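Local coordinates for protein VAL-1 (Chlorella virus, PDB 3GNE) that degrades alginate as a family 14 polysaccharide lyase, cutting the polymer by a beta-elimination reaction, with modes of action that depend on pH, at residues I4-D8 with S18-D22; G58-V64 with S213-T219. One frame throughout, in Å; residues are numbered along the deposited sequence.

Interaction 1 (I4-D8 with S18-D22); sequences ISTLD and SWNVD. With GOL (glycerol), chain F.
Trp-19 lies with one face of its indole against Leu-7: Leu-7 CB stands 3.7 Å from the centroid of the six-membered ring, 8° off the ring normal, a CH-pi contact in which Leu-7 CB is also 3.7 Å from Trp-19 CD2. The segments come closest at Leu-7 and Trp-19, whose CA atoms are 6.5 Å apart. Residues 4-6 end strand 3-6, which pairs with strand 231-241, with a classic beta bulge where Ile-4 (phi/psi -81/-48) and Ser-5 (-161/162) both face Met-240; Leu-7 and Asp-8 leave it as extended loop. Opposite, Ser-18 and Trp-19 end a 3-10 turn, Asn-20 takes a left-handed conformation (55/54), and the chain then extends through Val-21. Trp-19 has chi1 -85° and chi2 44°, which carries the indole across the gap so that NE1, at the ring edge, donates a 2.8 Å hydrogen bond to Ser-5 OG; Ser-5, in the p rotamer, points toward it. One water joins Ser-5 OG (2.7 Å) to Ser-18 OG (2.9 Å). Leu-7 (chi1 t, chi2 p) also brings CD1 within 3.9 Å of Val-21 CG2, and both side chains reach Phe-61 of strand 59-63. A glycerol, probably from the crystallisation liquor, bridges the two segments: Asp-8 N donates to its O1 at 2.9 Å and Ser-18 N to its O3 at 2.8 Å. The contact packs the end of strand 3-6 and the loop residue after it against the lead-in to strand 21-25, the edge of the other sheet. Tryptophan suits this border because its large apolar face can be buried on leucine while its single polar atom is satisfied by a serine hydroxyl.

Interaction 2 (G58-V64 with S213-T219); sequences GFSFSAV and SRFDWNT
Gly-58 opens the segment at phi/psi 79/-157, a positive phi that favours glycine; its CA lies 3.2 Å from Thr-219 O, where a CB would clash. Strand 59-63 then runs antiparallel to 213-219 (178°, axes 4.4 Å apart). Phe-59 O accepts from Thr-219 N (3.0 Å), and its p rotamer brings the ring to Trp-217, whose NE1 lies over the Phe-59 face, 3.2 Å from Phe-59 CZ, ring planes inclined at 42°. Ser-60 faces Asn-218 in a non-hydrogen-bonded pair, CA atoms 4.0 Å apart. Phe-61 pairs with Trp-217 (N to O 2.9 Å, O to N 2.8 Å); also p, its ring takes Trp-217 CB 3.6 Å from the centroid. Ser-62 sits opposite Asp-216, which is salt-bridged to Arg-214 (OD1 to NE 3.0 Å). Small Ala-63 bonds Phe-215 both ways, each N to O 2.9 Å. Phe-215 and Trp-217, both t, complete an aromatic cluster on the buried face; polar residues occupy the other, where Asp-216 and Asn-218 hydrogen-bond a glycerol, probably from the crystallisation liquor. Such an amphipathic antiparallel pair typifies the concanavalin-like beta-sandwich, the jelly roll.

In the fold
From the N terminus, strand 3-6 pairs with 231-241 in one sheet, and the chain then loops over to strand 21-25, the edge of the other; interaction 1 closes this short excursion, with 9 residues between its segments. Interaction 2 comes later, in series, and closes a far longer loop of 148 residues, 63 of them in strands, by setting 59-63 beside 212-221. The two touch, their centres about 11 Å apart, because 21-25 and 59-63 are neighbours: Ser-62 N lies 2.9 Å from Asp-22 O, a probable hydrogen bond. Phe-61, meeting Leu-7 and Val-21, carries the core of interaction 2 into interaction 1, while Trp-217 meets Phe-235 and Phe-238 of the facing sheet.

Interaction 1 (I4-D8 with S18-D22)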
loop_
_atom_site.group_PDB
_atom_site.type_symbol
_atom_site.label_atom_id
_atom_site.label_comp_id
_atom_site.label_asym_id
_atom_site.label_seq_id
_atom_site.Cartn_x
_atom_site.Cartn_y
_atom_site.Cartn_z
ATOM N N ILE A 4 16.479 5.615 0.983
ATOM C CA ILE A 4 16.740 6.309 2.232
ATOM C C ILE A 4 17.031 5.299 3.325
ATOM O O ILE A 4 18.019 5.445 4.058
ATOM C CB ILE A 4 15.593 7.275 2.561
ATOM C CG1 ILE A 4 15.391 8.296 1.440
ATOM C CG2 ILE A 4 15.814 7.962 3.913
ATOM C CD1 ILE A 4 14.014 8.959 1.501
ATOM N N SER A 5 16.201 4.279 3.455
ATOM C CA SER A 5 16.478 3.275 4.460
ATOM C C SER A 5 15.696 2.008 4.095
ATOM O O SER A 5 14.740 2.055 3.295
ATOM C CB SER A 5 16.053 3.676 5.867
ATOM O OG SER A 5 14.651 3.948 5.912
ATOM N N THR A 6 16.128 0.915 4.689
ATOM C CA THR A 6 15.536 -0.402 4.445
ATOM C C THR A 6 15.106 -0.970 5.798
ATOM O O THR A 6 15.918 -0.971 6.734
ATOM C CB THR A 6 16.592 -1.315 3.812
ATOM O OG1 THR A 6 17.007 -0.755 2.564
ATOM C CG2 THR A 6 15.998 -2.726 3.584
ATOM N N LEU A 7 13.876 -1.445 5.882
ATOM C CA LEU A 7 13.422 -2.018 7.135
ATOM C C LEU A 7 14.191 -3.275 7.451
ATOM O O LEU A 7 14.307 -4.181 6.610
ATOM C CB LEU A 7 11.953 -2.310 6.978
ATOM C CG LEU A 7 11.285 -3.013 8.163
ATOM C CD1 LEU A 7 11.415 -2.220 9.487
ATOM C CD2 LEU A 7 9.817 -3.258 7.810
ATOM N N ASP A 8 14.706 -3.373 8.690
ATOM C CA ASP A 8 15.294 -4.625 9.137
ATOM C C ASP A 8 14.208 -5.482 9.767
ATOM O O ASP A 8 13.673 -5.192 10.859
ATOM C CB ASP A 8 16.351 -4.267 10.179
ATOM C CG ASP A 8 17.058 -5.494 10.698
ATOM O OD1 ASP A 8 18.082 -5.296 11.427
ATOM O OD2 ASP A 8 16.640 -6.655 10.434
ATOM N N SER A 18 15.034 2.583 12.761
ATOM C CA SER A 18 14.672 3.945 12.428
ATOM C C SER A 18 13.321 3.987 11.728
ATOM O O SER A 18 12.849 5.122 11.466
ATOM C CB SER A 18 15.706 4.590 11.523
ATOM O OG SER A 18 15.718 3.905 10.282
ATOM N N TRP A 19 12.699 2.859 11.401
ATOM C CA TRP A 19 11.363 2.925 10.811
ATOM C C TRP A 19 10.281 3.237 11.849
ATOM O O TRP A 19 9.151 3.620 11.438
ATOM C CB TRP A 19 10.998 1.603 10.089
ATOM C CG TRP A 19 11.532 1.632 8.687
ATOM C CD1 TRP A 19 12.771 2.054 8.277
ATOM C CD2 TRP A 19 10.846 1.232 7.506
ATOM N NE1 TRP A 19 12.892 1.944 6.904
ATOM C CE2 TRP A 19 11.706 1.435 6.414
ATOM C CE3 TRP A 19 9.550 0.719 7.274
ATOM C CZ2 TRP A 19 11.336 1.137 5.104
ATOM C CZ3 TRP A 19 9.189 0.429 5.962
ATOM C CH2 TRP A 19 10.082 0.647 4.880
ATOM N N ASN A 20 10.546 3.064 13.152
ATOM C CA ASN A 20 9.509 3.362 14.163
ATOM C C ASN A 20 8.224 2.570 13.855
ATOM O O ASN A 20 7.124 3.125 13.727
ATOM C CB ASN A 20 9.230 4.844 14.231
ATOM C CG ASN A 20 10.524 5.674 14.310
ATOM O OD1 ASN A 20 10.773 6.571 13.486
ATOM N ND2 ASN A 20 11.281 5.360 15.329
ATOM N N VAL A 21 8.416 1.259 13.734
ATOM C CA VAL A 21 7.281 0.369 13.425
ATOM C C VAL A 21 6.418 0.189 14.651
ATOM O O VAL A 21 6.940 -0.029 15.744
ATOM C CB VAL A 21 7.795 -0.989 12.970
ATOM C CG1 VAL A 21 6.669 -2.000 12.841
ATOM C CG2 VAL A 21 8.486 -0.831 11.589
ATOM N N ASP A 22 5.115 0.297 14.435
ATOM C CA ASP A 22 4.174 0.129 15.550
ATOM C C ASP A 22 2.959 -0.654 15.021
ATOM O O ASP A 22 2.816 -0.852 13.800
ATOM C CB ASP A 22 3.755 1.486 16.101
ATOM C CG ASP A 22 3.243 1.491 17.527
ATOM O OD1 ASP A 22 3.301 0.471 18.250
ATOM O OD2 ASP A 22 2.777 2.593 17.968
HETATM C C1 GOL F . 15.463 0.168 9.769
HETATM O O1 GOL F . 14.785 -0.966 10.298
HETATM C C2 GOL F . 16.965 -0.197 9.907
HETATM O O2 GOL F . 17.751 0.774 9.252
HETATM C C3 GOL F . 17.276 -0.264 11.410
HETATM O O3 GOL F . 17.252 1.105 11.822
HETATM O O HOH W 1 14.306 5.358 8.227
#

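Interaction 2 (G58-V64 with S213-T219)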
loop_
_atom_site.group_PDB
_atom_site.type_symbol
_atom_site.label_atom_id
_atom_site.label_comp_id
_atom_site.label_asym_id
_atom_site.label_seq_id
_atom_site.Cartn_x
_atom_site.Cartn_y
_atom_site.Cartn_z
ATOM N N GLY A 58 -2.923 -12.738 6.487
ATOM C CA GLY A 58 -2.007 -11.623 6.236
ATOM C C GLY A 58 -1.302 -11.159 7.490
ATOM O O GLY A 58 -1.172 -11.873 8.463
ATOM N N PHE A 59 -0.859 -9.885 7.415
ATOM C CA PHE A 59 -0.209 -9.239 8.564
ATOM C C PHE A 59 -0.230 -7.744 8.286
ATOM O O PHE A 59 -0.413 -7.333 7.134
ATOM C CB PHE A 59 1.211 -9.742 8.853
ATOM C CG PHE A 59 2.283 -9.328 7.842
ATOM C CD1 PHE A 59 3.198 -8.346 8.213
ATOM C CD2 PHE A 59 2.381 -9.889 6.576
ATOM C CE1 PHE A 59 4.211 -7.919 7.357
ATOM C CE2 PHE A 59 3.391 -9.486 5.696
ATOM C CZ PHE A 59 4.282 -8.511 6.096
ATOM N N SER A 60 -0.015 -6.980 9.353
ATOM C CA SER A 60 -0.021 -5.522 9.195
ATOM C C SER A 60 0.998 -4.896 10.127
ATOM O O SER A 60 1.394 -5.481 11.111
ATOM C CB SER A 60 -1.438 -4.983 9.483
ATOM O OG SER A 60 -1.760 -5.159 10.838
ATOM N N PHE A 61 1.332 -3.635 9.764
ATOM C CA PHE A 61 2.119 -2.788 10.681
ATOM C C PHE A 61 2.046 -1.365 10.142
ATOM O O PHE A 61 1.744 -1.163 8.983
ATOM C CB PHE A 61 3.585 -3.240 10.812
ATOM C CG PHE A 61 4.402 -3.186 9.545
ATOM C CD1 PHE A 61 5.145 -2.018 9.265
ATOM C CD2 PHE A 61 4.501 -4.268 8.683
ATOM C CE1 PHE A 61 5.948 -1.953 8.148
ATOM C CE2 PHE A 61 5.268 -4.214 7.516
ATOM C CZ PHE A 61 5.987 -3.040 7.286
ATOM N N SER A 62 2.359 -0.385 11.007
ATOM C CA SER A 62 2.567 0.964 10.477
ATOM C C SER A 62 4.008 1.368 10.779
ATOM O O SER A 62 4.678 0.742 11.604
ATOM C CB SER A 62 1.590 1.957 11.101
ATOM O OG SER A 62 1.774 2.003 12.522
ATOM N N ALA A 63 4.435 2.430 10.089
ATOM C CA ALA A 63 5.769 2.944 10.320
ATOM C C ALA A 63 5.777 4.419 9.981
ATOM O O ALA A 63 5.113 4.863 9.035
ATOM C CB ALA A 63 6.803 2.227 9.475
ATOM N N VAL A 64 6.571 5.180 10.700
ATOM C CA VAL A 64 6.819 6.605 10.389
ATOM C C VAL A 64 8.336 6.757 10.368
ATOM O O VAL A 64 8.948 7.163 11.362
ATOM C CB VAL A 64 6.139 7.544 11.394
ATOM C CG1 VAL A 64 6.293 8.979 10.949
ATOM C CG2 VAL A 64 4.618 7.260 11.547
ATOM N N SER A 213 1.782 11.086 6.350
ATOM C CA SER A 213 1.931 10.878 7.819
ATOM C C SER A 213 2.379 9.516 8.178
ATOM O O SER A 213 2.936 9.387 9.256
ATOM C CB SER A 213 0.619 11.256 8.508
ATOM O OG SER A 213 -0.451 10.484 8.000
ATOM N N ARG A 214 2.174 8.466 7.367
ATOM C CA ARG A 214 2.716 7.162 7.739
ATOM C C ARG A 214 2.749 6.227 6.551
ATOM O O ARG A 214 2.039 6.438 5.559
ATOM C CB ARG A 214 1.919 6.438 8.858
ATOM C CG ARG A 214 0.536 5.923 8.408
ATOM C CD ARG A 214 -0.121 5.208 9.593
ATOM N NE ARG A 214 -1.331 4.441 9.290
ATOM C CZ ARG A 214 -2.563 4.940 9.182
ATOM N NH1 ARG A 214 -2.736 6.282 9.305
ATOM N NH2 ARG A 214 -3.563 4.117 8.930
ATOM N N PHE A 215 3.563 5.197 6.665
ATOM C CA PHE A 215 3.432 3.987 5.872
ATOM C C PHE A 215 2.526 3.020 6.602
ATOM O O PHE A 215 2.690 2.812 7.811
ATOM C CB PHE A 215 4.811 3.332 5.706
ATOM C CG PHE A 215 4.808 2.071 4.840
ATOM C CD1 PHE A 215 4.424 2.124 3.498
ATOM C CD2 PHE A 215 5.204 0.860 5.436
ATOM C CE1 PHE A 215 4.461 0.965 2.706
ATOM C CE2 PHE A 215 5.258 -0.267 4.612
ATOM C CZ PHE A 215 4.905 -0.227 3.272
ATOM N N ASP A 216 1.549 2.473 5.879
ATOM C CA ASP A 216 0.647 1.532 6.486
ATOM C C ASP A 216 0.686 0.261 5.656
ATOM O O ASP A 216 0.337 0.244 4.477
ATOM C CB ASP A 216 -0.773 2.112 6.462
ATOM C CG ASP A 216 -1.678 1.298 7.378
ATOM O OD1 ASP A 216 -1.689 1.554 8.603
ATOM O OD2 ASP A 216 -2.346 0.363 6.940
ATOM N N TRP A 217 1.126 -0.817 6.273
ATOM C CA TRP A 217 1.184 -2.133 5.673
ATOM C C TRP A 217 0.004 -2.929 6.190
ATOM O O TRP A 217 -0.176 -3.046 7.387
ATOM C CB TRP A 217 2.487 -2.867 6.054
ATOM C CG TRP A 217 2.479 -4.174 5.313
ATOM C CD1 TRP A 217 2.240 -5.422 5.818
ATOM C CD2 TRP A 217 2.731 -4.323 3.912
ATOM N NE1 TRP A 217 2.316 -6.333 4.815
ATOM C CE2 TRP A 217 2.632 -5.709 3.623
ATOM C CE3 TRP A 217 3.055 -3.444 2.889
ATOM C CZ2 TRP A 217 2.826 -6.231 2.337
ATOM C CZ3 TRP A 217 3.250 -3.960 1.599
ATOM C CH2 TRP A 217 3.146 -5.317 1.351
ATOM N N ASN A 218 -0.822 -3.489 5.335
ATOM C CA ASN A 218 -1.913 -4.327 5.827
ATOM C C ASN A 218 -2.368 -5.185 4.663
ATOM O O ASN A 218 -3.102 -4.754 3.798
ATOM C CB ASN A 218 -3.045 -3.456 6.353
ATOM C CG ASN A 218 -4.018 -4.295 7.153
ATOM O OD1 ASN A 218 -4.002 -5.514 7.116
ATOM N ND2 ASN A 218 -4.863 -3.616 7.897
ATOM N N THR A 219 -1.839 -6.433 4.637
ATOM C CA THR A 219 -2.071 -7.273 3.468
ATOM C C THR A 219 -3.141 -8.307 3.801
ATOM O O THR A 219 -3.141 -8.944 4.851
ATOM C CB THR A 219 -0.768 -7.924 2.998
ATOM O OG1 THR A 219 -1.067 -8.685 1.796
ATOM C CG2 THR A 219 -0.115 -8.894 3.993
#